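Iron-sulfur cluster assembly scaffold protein IscU (Streptococcus pyogenes, PDB 1SU0) probably serves as a scaffold on which IscS builds iron-sulfur clusters before they are handed on to other proteins. Local coordinates at residues S95-G100 with P104-L109; A15-R20 with S71-T76. All blocks are in the same frame, centred on the assembly; numbering follows the deposited sequence.

From the N terminus, helix 8-19 is met first, and its end at 15-20 forms half of contact 2. The chain then runs through the three-stranded antiparallel sheet before helix 66-79 brings in 71-76, so contact 2 closes a long loop that takes in the whole sheet. Helix 84-97 follows directly, and at its end contact 1 closes a much shorter loop, in which three residues separate 95-100 from 104-109. The two contacts are in series, neither nested nor crossed. The centres of contact 1 and contact 2 lie about 17 Å apart, and the two do not touch. Contact 2 joins two helices; contact 1 folds a loop back on its preceding helix.

Contact 1: residues S95-G100 with P104-L109; sequences SEMVQG and PAQKEL
A Schellman motif ends helix 84-97, and beside it Met97, the last helical residue, meets Gln106 and Leu109 of the 3-10 turn that follows. Gly100, with a positive phi of 85°, is the C-prime residue: its N bonds to Met97 O at 3.0 Å while Gln101 N reaches Glu96 O. The chain then turns back, bringing Met97 CA to 7.3 Å from Gln106 CA. Met97 carries CG anti to its backbone N (chi1 176°), which sends the side chain out across the Gln106 amide. The two side chains cross obliquely: Met97 CB lies 3.3 Å from Gln106 NE2, and Met97 CG lies 3.4 Å from Gln106 CD. The methionine stem thus packs against the amide group, whose polar bond is made elsewhere, from NE2 to the backbone O of Gln101, and this restrains the amide where it lies against the stem. Farther out, Met97 and Leu109 come tip to tip, with Met97 SD 3.8 Å from Leu109 CD2. Leu109 is buried here, and Leu90 and Ile93 of helix 84-97 also touch it. Next along the chain from Met97, Val98 packs on Ile125, Ser128 and Thr129 of helix 122-139, so the loop that folds back and helix 122-139 both meet the end of helix 84-97.

Contact 2: residues A15-R20 with S71-T76; sequences ADHSKR and SSSMMT
Ser73 OG takes part in two hydrogen bonds: His17 ND1 lies 2.6 Å from Ser73 OG across the contact, and the backbone N of His22, just beyond helix 8-19, bonds to the same oxygen. The bond with the imidazole is almost straight, at 174°, and either group could be its donor. The hydroxyl sits at the ring edge, in the plane of the ring, having been placed there by a Ser73 chi1 of 169° that sets OG anti to the backbone N. The other ring nitrogen, NE2, is bonded to Glu111 OE1, so both ring nitrogens are engaged and rotation of the ring is fixed. Met74 then closes one face. Its CG stands over the ring centre in a CH-pi contact, 3.4 Å from the His17 centroid and only 7° off the normal. Met74 CE reaches on to His17 CD2 at 3.5 Å, while the sulfur lies obliquely above the same face, and the two side chains cross at about a right angle. One turn on, Thr76 OG1 donates to Ser73 O at 2.6 Å, a bond within helix 66-79. Ser73 and Thr76 also touch Phe60 of strand 55-63. The result is a buried helix-helix joint of the NifU-like domain, in which His17 of helix 8-19 joins helix 66-79 through ND1 and the loop of Glu111 through NE2.

Contact 1: residues S95-G100 with P104-L109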
loop_
_atom_site.group_PDB
_atom_site.type_symbol
_atom_site.label_atom_id
_atom_site.label_comp_id
_atom_site.label_asym_id
_atom_site.label_seq_id
_atom_site.Cartn_x
_atom_site.Cartn_y
_atom_site.Cartn_z
ATOM N N SER A 95 2.819 -8.962 0.298
ATOM C CA SER A 95 2.389 -9.856 1.350
ATOM C C SER A 95 3.404 -10.966 1.621
ATOM O O SER A 95 3.687 -11.260 2.778
ATOM C CB SER A 95 1.048 -10.465 0.954
ATOM O OG SER A 95 0.367 -10.889 2.097
ATOM N N GLU A 96 3.974 -11.549 0.570
ATOM C CA GLU A 96 4.996 -12.586 0.724
ATOM C C GLU A 96 6.329 -12.046 1.161
ATOM O O GLU A 96 7.083 -12.734 1.831
ATOM C CB GLU A 96 5.259 -13.288 -0.596
ATOM C CG GLU A 96 4.232 -14.301 -1.015
ATOM C CD GLU A 96 4.367 -14.608 -2.482
ATOM O OE1 GLU A 96 3.338 -15.024 -3.054
ATOM O OE2 GLU A 96 5.489 -14.420 -3.063
ATOM N N MET A 97 6.657 -10.846 0.715
ATOM C CA MET A 97 7.893 -10.202 1.126
ATOM C C MET A 97 7.906 -9.915 2.650
ATOM O O MET A 97 8.904 -10.127 3.331
ATOM C CB MET A 97 8.081 -8.907 0.348
ATOM C CG MET A 97 9.306 -8.098 0.773
ATOM S SD MET A 97 9.338 -6.334 -0.054
ATOM C CE MET A 97 7.955 -5.386 0.955
ATOM N N VAL A 98 6.786 -9.430 3.163
ATOM C CA VAL A 98 6.674 -9.131 4.601
ATOM C C VAL A 98 6.455 -10.413 5.418
ATOM O O VAL A 98 6.103 -10.350 6.586
ATOM C CB VAL A 98 5.571 -8.077 4.915
ATOM C CG1 VAL A 98 5.888 -6.747 4.211
ATOM C CG2 VAL A 98 4.182 -8.586 4.525
ATOM N N GLN A 99 6.672 -11.582 4.821
ATOM C CA GLN A 99 6.752 -12.807 5.617
ATOM C C GLN A 99 8.086 -13.472 5.414
ATOM O O GLN A 99 8.226 -14.665 5.661
ATOM C CB GLN A 99 5.601 -13.739 5.291
ATOM C CG GLN A 99 4.313 -12.969 5.171
ATOM C CD GLN A 99 3.099 -13.826 4.971
ATOM O OE1 GLN A 99 3.093 -14.739 4.128
ATOM N NE2 GLN A 99 2.050 -13.527 5.728
ATOM N N GLY A 100 9.066 -12.679 4.984
ATOM C CA GLY A 100 10.453 -13.101 4.910
ATOM C C GLY A 100 10.869 -13.847 3.650
ATOM O O GLY A 100 11.957 -14.415 3.625
ATOM N N PRO A 104 13.017 -11.708 -6.604
ATOM C CA PRO A 104 13.447 -10.596 -7.470
ATOM C C PRO A 104 12.328 -9.675 -7.894
ATOM O O PRO A 104 12.572 -8.540 -8.235
ATOM C CB PRO A 104 13.977 -11.313 -8.713
ATOM C CG PRO A 104 14.409 -12.626 -8.225
ATOM C CD PRO A 104 13.412 -13.007 -7.176
ATOM N N ALA A 105 11.116 -10.190 -7.899
ATOM C CA ALA A 105 9.936 -9.435 -8.270
ATOM C C ALA A 105 9.575 -8.287 -7.290
ATOM O O ALA A 105 8.724 -7.460 -7.582
ATOM C CB ALA A 105 8.780 -10.391 -8.379
ATOM N N GLN A 106 10.215 -8.257 -6.127
ATOM C CA GLN A 106 9.973 -7.216 -5.149
ATOM C C GLN A 106 10.413 -5.868 -5.685
ATOM O O GLN A 106 9.980 -4.831 -5.201
ATOM C CB GLN A 106 10.678 -7.542 -3.853
ATOM C CG GLN A 106 9.995 -8.628 -3.097
ATOM C CD GLN A 106 10.857 -9.225 -2.010
ATOM O OE1 GLN A 106 11.886 -8.641 -1.638
ATOM N NE2 GLN A 106 10.444 -10.392 -1.488
ATOM N N LYS A 107 11.273 -5.890 -6.692
ATOM C CA LYS A 107 11.649 -4.700 -7.435
ATOM C C LYS A 107 10.461 -3.969 -8.034
ATOM O O LYS A 107 10.506 -2.756 -8.155
ATOM C CB LYS A 107 12.601 -5.072 -8.558
ATOM C CG LYS A 107 14.034 -5.327 -8.086
ATOM C CD LYS A 107 14.860 -6.069 -9.121
ATOM C CE LYS A 107 14.800 -5.398 -10.495
ATOM N NZ LYS A 107 15.548 -6.200 -11.549
ATOM N N GLU A 108 9.412 -4.705 -8.412
ATOM C CA GLU A 108 8.214 -4.134 -9.052
ATOM C C GLU A 108 7.304 -3.408 -8.079
ATOM O O GLU A 108 6.278 -2.865 -8.461
ATOM C CB GLU A 108 7.399 -5.244 -9.714
ATOM C CG GLU A 108 8.157 -6.031 -10.763
ATOM C CD GLU A 108 8.756 -5.122 -11.800
ATOM O OE1 GLU A 108 7.981 -4.298 -12.339
ATOM O OE2 GLU A 108 9.991 -5.207 -12.049
ATOM N N LEU A 109 7.669 -3.451 -6.809
ATOM C CA LEU A 109 6.929 -2.833 -5.724
ATOM C C LEU A 109 7.371 -1.395 -5.546
ATOM O O LEU A 109 6.718 -0.639 -4.836
ATOM C CB LEU A 109 7.252 -3.577 -4.437
ATOM C CG LEU A 109 6.325 -4.603 -3.806
ATOM C CD1 LEU A 109 5.341 -5.144 -4.760
ATOM C CD2 LEU A 109 7.128 -5.712 -3.092
#

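Contact 2: residues A15-R20 with S71-T76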
loop_
_atom_site.group_PDB
_atom_site.type_symbol
_atom_site.label_atom_id
_atom_site.label_comp_id
_atom_site.label_asym_id
_atom_site.label_seq_id
_atom_site.Cartn_x
_atom_site.Cartn_y
_atom_site.Cartn_z
ATOM N N ALA A 15 10.067 8.021 5.954
ATOM C CA ALA A 15 9.522 9.195 6.628
ATOM C C ALA A 15 8.667 10.085 5.732
ATOM O O ALA A 15 7.614 10.548 6.159
ATOM C CB ALA A 15 10.626 10.003 7.272
ATOM N N ASP A 16 9.112 10.293 4.494
ATOM C CA ASP A 16 8.393 11.109 3.527
ATOM C C ASP A 16 7.061 10.516 3.173
ATOM O O ASP A 16 6.118 11.253 2.924
ATOM C CB ASP A 16 9.200 11.243 2.231
ATOM C CG ASP A 16 8.514 12.145 1.180
ATOM O OD1 ASP A 16 8.404 13.373 1.411
ATOM O OD2 ASP A 16 8.029 11.693 0.116
ATOM N N HIS A 17 6.981 9.187 3.109
ATOM C CA HIS A 17 5.732 8.539 2.778
ATOM C C HIS A 17 4.749 8.604 3.962
ATOM O O HIS A 17 3.539 8.574 3.760
ATOM C CB HIS A 17 5.962 7.083 2.351
ATOM C CG HIS A 17 6.322 6.932 0.907
ATOM N ND1 HIS A 17 5.407 7.117 -0.107
ATOM C CD2 HIS A 17 7.489 6.587 0.306
ATOM C CE1 HIS A 17 6.002 6.934 -1.271
ATOM N NE2 HIS A 17 7.263 6.603 -1.050
ATOM N N SER A 18 5.254 8.657 5.186
ATOM C CA SER A 18 4.382 8.668 6.361
ATOM C C SER A 18 3.940 10.087 6.682
ATOM O O SER A 18 2.814 10.311 7.068
ATOM C CB SER A 18 5.084 8.055 7.571
ATOM O OG SER A 18 6.442 8.468 7.630
ATOM N N LYS A 19 4.835 11.055 6.525
ATOM C CA LYS A 19 4.524 12.435 6.872
ATOM C C LYS A 19 3.804 13.157 5.722
ATOM O O LYS A 19 2.864 13.899 5.952
ATOM C CB LYS A 19 5.798 13.183 7.270
ATOM C CG LYS A 19 6.442 12.721 8.593
ATOM C CD LYS A 19 7.933 13.155 8.654
ATOM C CE LYS A 19 8.638 12.780 9.987
ATOM N NZ LYS A 19 10.115 13.148 9.999
ATOM N N ARG A 20 4.231 12.921 4.489
ATOM C CA ARG A 20 3.644 13.563 3.309
ATOM C C ARG A 20 3.159 12.531 2.276
ATOM O O ARG A 20 3.701 12.448 1.153
ATOM C CB ARG A 20 4.682 14.493 2.678
ATOM C CG ARG A 20 4.150 15.434 1.605
ATOM C CD ARG A 20 5.210 16.412 1.070
ATOM N NE ARG A 20 5.262 16.457 -0.396
ATOM C CZ ARG A 20 5.430 17.565 -1.119
ATOM N NH1 ARG A 20 5.571 18.761 -0.541
ATOM N NH2 ARG A 20 5.458 17.484 -2.446
ATOM N N SER A 71 3.189 2.572 4.053
ATOM C CA SER A 71 2.838 1.436 3.191
ATOM C C SER A 71 1.643 1.739 2.285
ATOM O O SER A 71 1.616 1.311 1.145
ATOM C CB SER A 71 2.528 0.223 4.049
ATOM O OG SER A 71 2.428 -0.917 3.241
ATOM N N SER A 72 0.673 2.521 2.779
ATOM C CA SER A 72 -0.435 2.926 1.945
ATOM C C SER A 72 0.045 3.826 0.832
ATOM O O SER A 72 -0.314 3.653 -0.341
ATOM C CB SER A 72 -1.486 3.636 2.785
ATOM O OG SER A 72 -1.925 2.767 3.813
ATOM N N SER A 73 0.891 4.777 1.191
ATOM C CA SER A 73 1.371 5.752 0.239
ATOM C C SER A 73 2.158 5.043 -0.857
ATOM O O SER A 73 1.933 5.253 -2.047
ATOM C CB SER A 73 2.192 6.801 0.984
ATOM O OG SER A 73 2.890 7.624 0.097
ATOM N N MET A 74 3.056 4.164 -0.456
ATOM C CA MET A 74 3.869 3.410 -1.414
ATOM C C MET A 74 3.032 2.444 -2.287
ATOM O O MET A 74 3.297 2.252 -3.473
ATOM C CB MET A 74 4.938 2.639 -0.653
ATOM C CG MET A 74 5.961 3.513 0.077
ATOM S SD MET A 74 6.868 2.475 1.510
ATOM C CE MET A 74 8.528 3.542 1.749
ATOM N N MET A 75 2.016 1.835 -1.698
ATOM C CA MET A 75 1.090 0.990 -2.447
ATOM C C MET A 75 0.478 1.759 -3.641
ATOM O O MET A 75 0.432 1.230 -4.749
ATOM C CB MET A 75 0.014 0.461 -1.510
ATOM C CG MET A 75 -1.019 -0.449 -2.170
ATOM S SD MET A 75 -2.464 0.575 -3.021
ATOM C CE MET A 75 -3.296 1.456 -1.423
ATOM N N THR A 76 0.062 3.007 -3.434
ATOM C CA THR A 76 -0.558 3.795 -4.499
ATOM C C THR A 76 0.404 4.017 -5.654
ATOM O O THR A 76 0.013 3.947 -6.806
ATOM C CB THR A 76 -1.042 5.197 -4.014
ATOM O OG1 THR A 76 0.082 6.027 -3.672
ATOM C CG2 THR A 76 -1.894 5.110 -2.752
#